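Local structure of YueI protein (Bacillus subtilis, 2OHW) at residues R26-L30 against T102-V107; S32-V38 against A109-A113. The protein is of unknown function and belongs to the DUF1694 family, folding as a single chain in which helices pack around a four-stranded mixed sheet. All coordinates share one frame; numbering follows the deposited sequence.

Contact 1 (R26-L30 against T102-V107); sequences RHLFL and TPLGIV
The ring of Phe29 meets the 102-107 segment at its CD1 corner, where Val107 CG2 lies near the ring plane at the edge and Leu104 CD1 approaches obliquely, 3.5 Å from Phe29 CD1. One face of the ring is taken by its own neighbour, Leu28 CD2, which sits above the plane toward the rim. Leu28 thus serves two surfaces: while CD2 covers the ring, its other methyl, CD1, reaches Leu104 CD1 at 3.9 Å and also touches Pro103 CD. Chi1 (176°) sets CG anti to the backbone N, which brings the end of the side chain up to Thr102 and Leu104, and chi2 (60°) then parts the two methyls.

The polar link is compact. Thr102 OG1 donates to Leu28 O over 2.7 Å, in the carbonyl plane and on a lone pair, and the same hydroxyl accepts from Leu104 N, 3.2 Å away and nearly straight at 169°. The second bond closes an ST turn, so one buried oxygen ties the last helical residue to a turn that positions Leu104. The methyl of Thr102, CG2, meets Leu30 CD2 at 3.8 Å, the two side chains crossing at about a right angle. The side chains of Leu30 and Val107 slide past each other in opposite directions, with Leu30 CD1 3.8 Å from Val107 CG2. Beyond the two segments, Tyr10 and Leu11 of helix 5-12 touch Leu28, and Leu68 and Asn70 of strand 65-70 touch Leu30.

Phe29 is the residue at which the chain leaves helical geometry. The contact thus packs the C-terminal end of helix 22-28 and the turn after it on an ST turn and on strand 104-110, where Gly105 and Ile106 form a classic beta bulge opposite Leu41.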
loop_
_atom_site.group_PDB
_atom_site.type_symbol
_atom_site.label_atom_id
_atom_site.label_comp_id
_atom_site.label_asym_id
_atom_site.label_seq_id
_atom_site.Cartn_x
_atom_site.Cartn_y
_atom_site.Cartn_z
ATOM N N ARG A 26 -3.558 3.892 -10.536
ATOM C CA ARG A 26 -2.287 3.206 -10.718
ATOM C C ARG A 26 -1.124 4.058 -10.244
ATOM O O ARG A 26 -0.166 3.546 -9.660
ATOM C CB ARG A 26 -2.091 2.797 -12.178
ATOM C CG ARG A 26 -3.093 1.756 -12.657
ATOM C CD ARG A 26 -2.639 1.137 -13.973
ATOM N NE ARG A 26 -3.715 0.393 -14.609
ATOM C CZ ARG A 26 -4.007 -0.876 -14.351
ATOM N NH1 ARG A 26 -3.308 -1.565 -13.451
ATOM N NH2 ARG A 26 -5.012 -1.460 -14.994
ATOM N N HIS A 27 -1.212 5.364 -10.484
ATOM C CA HIS A 27 -0.158 6.270 -10.044
ATOM C C HIS A 27 -0.076 6.417 -8.522
ATOM O O HIS A 27 0.994 6.717 -7.997
ATOM C CB HIS A 27 -0.286 7.631 -10.722
ATOM C CG HIS A 27 -0.093 7.583 -12.210
ATOM N ND1 HIS A 27 -0.905 8.268 -13.088
ATOM C CD2 HIS A 27 0.821 6.934 -12.970
ATOM C CE1 HIS A 27 -0.499 8.044 -14.326
ATOM N NE2 HIS A 27 0.545 7.235 -14.282
ATOM N N LEU A 28 -1.197 6.216 -7.823
ATOM C CA LEU A 28 -1.201 6.224 -6.353
ATOM C C LEU A 28 -0.776 4.864 -5.768
ATOM O O LEU A 28 0.064 4.802 -4.856
ATOM C CB LEU A 28 -2.568 6.636 -5.799
ATOM C CG LEU A 28 -2.738 6.589 -4.265
ATOM C CD1 LEU A 28 -1.775 7.484 -3.518
ATOM C CD2 LEU A 28 -4.176 6.951 -3.890
ATOM N N PHE A 29 -1.380 3.793 -6.287
ATOM C CA PHE A 29 -1.260 2.464 -5.693
ATOM C C PHE A 29 -0.163 1.572 -6.278
ATOM O O PHE A 29 -0.315 0.339 -6.352
ATOM C CB PHE A 29 -2.620 1.757 -5.714
ATOM C CG PHE A 29 -3.662 2.435 -4.854
ATOM C CD1 PHE A 29 -3.580 2.368 -3.464
ATOM C CD2 PHE A 29 -4.720 3.116 -5.431
ATOM C CE1 PHE A 29 -4.546 3.002 -2.666
ATOM C CE2 PHE A 29 -5.693 3.735 -4.644
ATOM C CZ PHE A 29 -5.601 3.687 -3.264
ATOM N N LEU A 30 0.947 2.200 -6.671
ATOM C CA LEU A 30 2.138 1.470 -7.142
ATOM C C LEU A 30 1.816 0.541 -8.310
ATOM O O LEU A 30 2.378 -0.556 -8.429
ATOM C CB LEU A 30 2.795 0.691 -5.989
ATOM C CG LEU A 30 3.317 1.536 -4.823
ATOM C CD1 LEU A 30 3.793 0.642 -3.669
ATOM C CD2 LEU A 30 4.433 2.454 -5.285
ATOM N N THR A 102 4.351 9.075 -5.033
ATOM C CA THR A 102 3.212 8.602 -4.270
ATOM C C THR A 102 3.617 8.538 -2.809
ATOM O O THR A 102 4.741 8.171 -2.504
ATOM C CB THR A 102 2.714 7.204 -4.738
ATOM O OG1 THR A 102 1.694 6.756 -3.839
ATOM C CG2 THR A 102 3.839 6.151 -4.717
ATOM N N PRO A 103 2.690 8.864 -1.897
ATOM C CA PRO A 103 3.017 8.769 -0.472
ATOM C C PRO A 103 2.937 7.337 0.048
ATOM O O PRO A 103 3.246 7.103 1.206
ATOM C CB PRO A 103 1.905 9.596 0.178
ATOM C CG PRO A 103 0.741 9.409 -0.730
ATOM C CD PRO A 103 1.316 9.354 -2.115
ATOM N N LEU A 104 2.493 6.394 -0.783
ATOM C CA LEU A 104 2.339 4.996 -0.336
ATOM C C LEU A 104 3.668 4.265 -0.397
ATOM O O LEU A 104 4.390 4.366 -1.396
ATOM C CB LEU A 104 1.245 4.272 -1.139
ATOM C CG LEU A 104 -0.124 4.956 -0.969
ATOM C CD1 LEU A 104 -1.191 4.150 -1.645
ATOM C CD2 LEU A 104 -0.480 5.187 0.507
ATOM N N GLY A 105 3.974 3.515 0.658
ATOM C CA GLY A 105 5.214 2.742 0.775
ATOM C C GLY A 105 5.034 1.290 0.386
ATOM O O GLY A 105 5.900 0.699 -0.246
ATOM N N ILE A 106 3.902 0.713 0.766
ATOM C CA ILE A 106 3.613 -0.688 0.500
ATOM C C ILE A 106 2.156 -0.780 0.098
ATOM O O ILE A 106 1.308 -0.062 0.662
ATOM C CB ILE A 106 3.904 -1.558 1.757
ATOM C CG1 ILE A 106 5.392 -1.933 1.775
ATOM C CG2 ILE A 106 2.948 -2.738 1.878
ATOM C CD1 ILE A 106 5.841 -2.582 3.040
ATOM N N VAL A 107 1.879 -1.598 -0.917
ATOM C CA VAL A 107 0.500 -1.916 -1.304
ATOM C C VAL A 107 0.405 -3.427 -1.453
ATOM O O VAL A 107 1.214 -4.029 -2.156
ATOM C CB VAL A 107 0.110 -1.248 -2.645
ATOM C CG1 VAL A 107 -1.265 -1.707 -3.117
ATOM C CG2 VAL A 107 0.139 0.277 -2.525
#

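Contact 2 (S32-V38 against A109-A113); sequences SLRERVV and AADIA
Ser32 opens the contact by laying its side chain against the methyl of Ala109, with OG 3.6 Å from Ala109 CB. Two residues on, a 3-10 turn begins, and Glu35 within it rests its carboxylate on Ala113, CD lying 3.8 Å from Ala113 CB. The carbonyl of Glu35 also receives a CA-H...O contact from Ala113.

Arg36 has the largest share of the buried surface. Its O accepts from Ala110 N at 2.8 Å, the donor tilted 18° from the carbonyl plane, a bond that belongs to the antiparallel pairing of edge strand 37-42 with strand 104-110 in the mixed four-stranded sheet. Ala109 CA adds a CA-H...O contact to the same oxygen. With the chain bent at chi2 (-144°), the side chain follows the turning backbone beyond the strand: CD passes 3.3 Å from Ala110 O, and Ile112 CA lies over one face of the guanidinium. NH1 makes a salt bridge to Glu35 OE2, 2.6 Å away, though as a hydrogen bond it is weak and bent. A leucine here would probably leave the Glu35 carboxylate without its charged mate and take away the flat group that lies against Ile112 CA.

Val37 then pairs with Ala109 as a non-hydrogen-bonded bridge. At Val38 the chain turns a corner; CG2 there packs 4.2 Å from Ala110 CB, while Arg116, in the loop after 109-113, touches the same side chain.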
loop_
_atom_site.group_PDB
_atom_site.type_symbol
_atom_site.label_atom_id
_atom_site.label_comp_id
_atom_site.label_asym_id
_atom_site.label_seq_id
_atom_site.Cartn_x
_atom_site.Cartn_y
_atom_site.Cartn_z
ATOM N N SER A 32 -1.306 -0.629 -9.130
ATOM C CA SER A 32 -2.562 -1.368 -8.961
ATOM C C SER A 32 -3.795 -0.484 -9.105
ATOM O O SER A 32 -3.753 0.725 -8.838
ATOM C CB SER A 32 -2.604 -2.045 -7.586
ATOM O OG SER A 32 -3.817 -2.779 -7.422
ATOM N N LEU A 33 -4.901 -1.088 -9.539
ATOM C CA LEU A 33 -6.195 -0.405 -9.498
ATOM C C LEU A 33 -6.756 -0.438 -8.073
ATOM O O LEU A 33 -6.515 -1.381 -7.319
ATOM C CB LEU A 33 -7.196 -1.071 -10.464
ATOM C CG LEU A 33 -6.936 -0.933 -11.976
ATOM C CD1 LEU A 33 -8.045 -1.587 -12.796
ATOM C CD2 LEU A 33 -6.761 0.520 -12.370
ATOM N N ARG A 34 -7.539 0.576 -7.715
ATOM C CA ARG A 34 -8.104 0.618 -6.362
ATOM C C ARG A 34 -8.921 -0.642 -6.042
ATOM O O ARG A 34 -8.920 -1.124 -4.899
ATOM C CB ARG A 34 -8.965 1.868 -6.191
ATOM C CG ARG A 34 -9.718 1.942 -4.882
ATOM C CD ARG A 34 -8.781 2.061 -3.683
ATOM N NE ARG A 34 -9.533 2.202 -2.435
ATOM C CZ ARG A 34 -10.144 1.195 -1.824
ATOM N NH1 ARG A 34 -10.797 1.414 -0.687
ATOM N NH2 ARG A 34 -10.099 -0.032 -2.345
ATOM N N GLU A 35 -9.624 -1.181 -7.042
ATOM C CA GLU A 35 -10.473 -2.344 -6.803
ATOM C C GLU A 35 -9.685 -3.590 -6.388
ATOM O O GLU A 35 -10.277 -4.536 -5.871
ATOM C CB GLU A 35 -11.339 -2.662 -8.042
ATOM C CG GLU A 35 -10.568 -3.169 -9.237
ATOM C CD GLU A 35 -11.444 -3.375 -10.462
ATOM O OE1 GLU A 35 -12.580 -2.865 -10.479
ATOM O OE2 GLU A 35 -10.978 -4.045 -11.406
ATOM N N ARG A 36 -8.371 -3.589 -6.630
ATOM C CA ARG A 36 -7.541 -4.745 -6.287
ATOM C C ARG A 36 -6.773 -4.581 -4.960
ATOM O O ARG A 36 -6.132 -5.520 -4.472
ATOM C CB ARG A 36 -6.597 -5.062 -7.448
ATOM C CG ARG A 36 -7.354 -5.334 -8.797
ATOM C CD ARG A 36 -6.687 -6.410 -9.613
ATOM N NE ARG A 36 -7.142 -6.580 -11.009
ATOM C CZ ARG A 36 -8.360 -6.371 -11.521
ATOM N NH1 ARG A 36 -9.384 -5.970 -10.781
ATOM N NH2 ARG A 36 -8.559 -6.585 -12.822
ATOM N N VAL A 37 -6.861 -3.401 -4.358
ATOM C CA VAL A 37 -6.063 -3.128 -3.172
ATOM C C VAL A 37 -6.683 -3.780 -1.940
ATOM O O VAL A 37 -7.877 -3.601 -1.661
ATOM C CB VAL A 37 -5.871 -1.616 -2.951
ATOM C CG1 VAL A 37 -5.085 -1.367 -1.675
ATOM C CG2 VAL A 37 -5.151 -0.979 -4.158
ATOM N N VAL A 38 -5.853 -4.522 -1.205
ATOM C CA VAL A 38 -6.223 -5.147 0.052
ATOM C C VAL A 38 -5.787 -4.285 1.243
ATOM O O VAL A 38 -6.519 -4.162 2.220
ATOM C CB VAL A 38 -5.583 -6.562 0.156
ATOM C CG1 VAL A 38 -5.808 -7.171 1.521
ATOM C CG2 VAL A 38 -6.153 -7.479 -0.934
ATOM N N ALA A 109 -1.795 -6.060 -3.128
ATOM C CA ALA A 109 -2.787 -6.054 -4.210
ATOM C C ALA A 109 -3.137 -7.470 -4.609
ATOM O O ALA A 109 -2.251 -8.306 -4.803
ATOM C CB ALA A 109 -2.252 -5.291 -5.413
ATOM N N ALA A 110 -4.430 -7.723 -4.753
ATOM C CA ALA A 110 -4.921 -9.003 -5.257
ATOM C C ALA A 110 -4.836 -9.061 -6.780
ATOM O O ALA A 110 -4.719 -8.035 -7.461
ATOM C CB ALA A 110 -6.351 -9.237 -4.793
ATOM N N ASP A 111 -4.908 -10.270 -7.330
ATOM C CA ASP A 111 -4.814 -10.407 -8.788
ATOM C C ASP A 111 -6.180 -10.232 -9.466
ATOM O O ASP A 111 -6.269 -10.210 -10.702
ATOM C CB ASP A 111 -4.147 -11.735 -9.180
ATOM C CG ASP A 111 -4.973 -12.938 -8.800
ATOM O OD1 ASP A 111 -5.837 -12.816 -7.915
ATOM O OD2 ASP A 111 -4.754 -14.025 -9.388
ATOM N N ILE A 112 -7.227 -10.100 -8.648
ATOM C CA ILE A 112 -8.588 -9.814 -9.112
ATOM C C ILE A 112 -9.244 -8.722 -8.260
ATOM O O ILE A 112 -8.713 -8.328 -7.222
ATOM C CB ILE A 112 -9.468 -11.082 -9.058
ATOM C CG1 ILE A 112 -9.615 -11.575 -7.611
ATOM C CG2 ILE A 112 -8.894 -12.170 -9.972
ATOM C CD1 ILE A 112 -10.565 -12.770 -7.431
ATOM N N ALA A 113 -10.405 -8.245 -8.703
ATOM C CA ALA A 113 -11.156 -7.231 -7.976
ATOM C C ALA A 113 -11.687 -7.798 -6.670
ATOM O O ALA A 113 -12.407 -8.801 -6.671
ATOM C CB ALA A 113 -12.297 -6.704 -8.844
#

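How the contacts relate
Phe29 of contact 1 touches Arg34 and Val37 of contact 2, its CZ packing 3.6 Å from Arg34 CD and its CD1 lying 3.8 Å from Val37 CG2; Arg26 NH2 likewise packs against Leu33 CG. The centres of the two contacts lie about 12 Å apart, and both use strand 104-110. Strand 37-42 follows helix 22-28 in the chain, with a loop and the 3-10 segment 34-36 between them. Contact 1 is buried, its centre about 6 Å from that of the chain, whereas contact 2, at about 10 Å, is partly exposed. Arg34, which takes no part across contact 2, thereby belongs to their junction, and its NE is hydrogen-bonded to Met15 O.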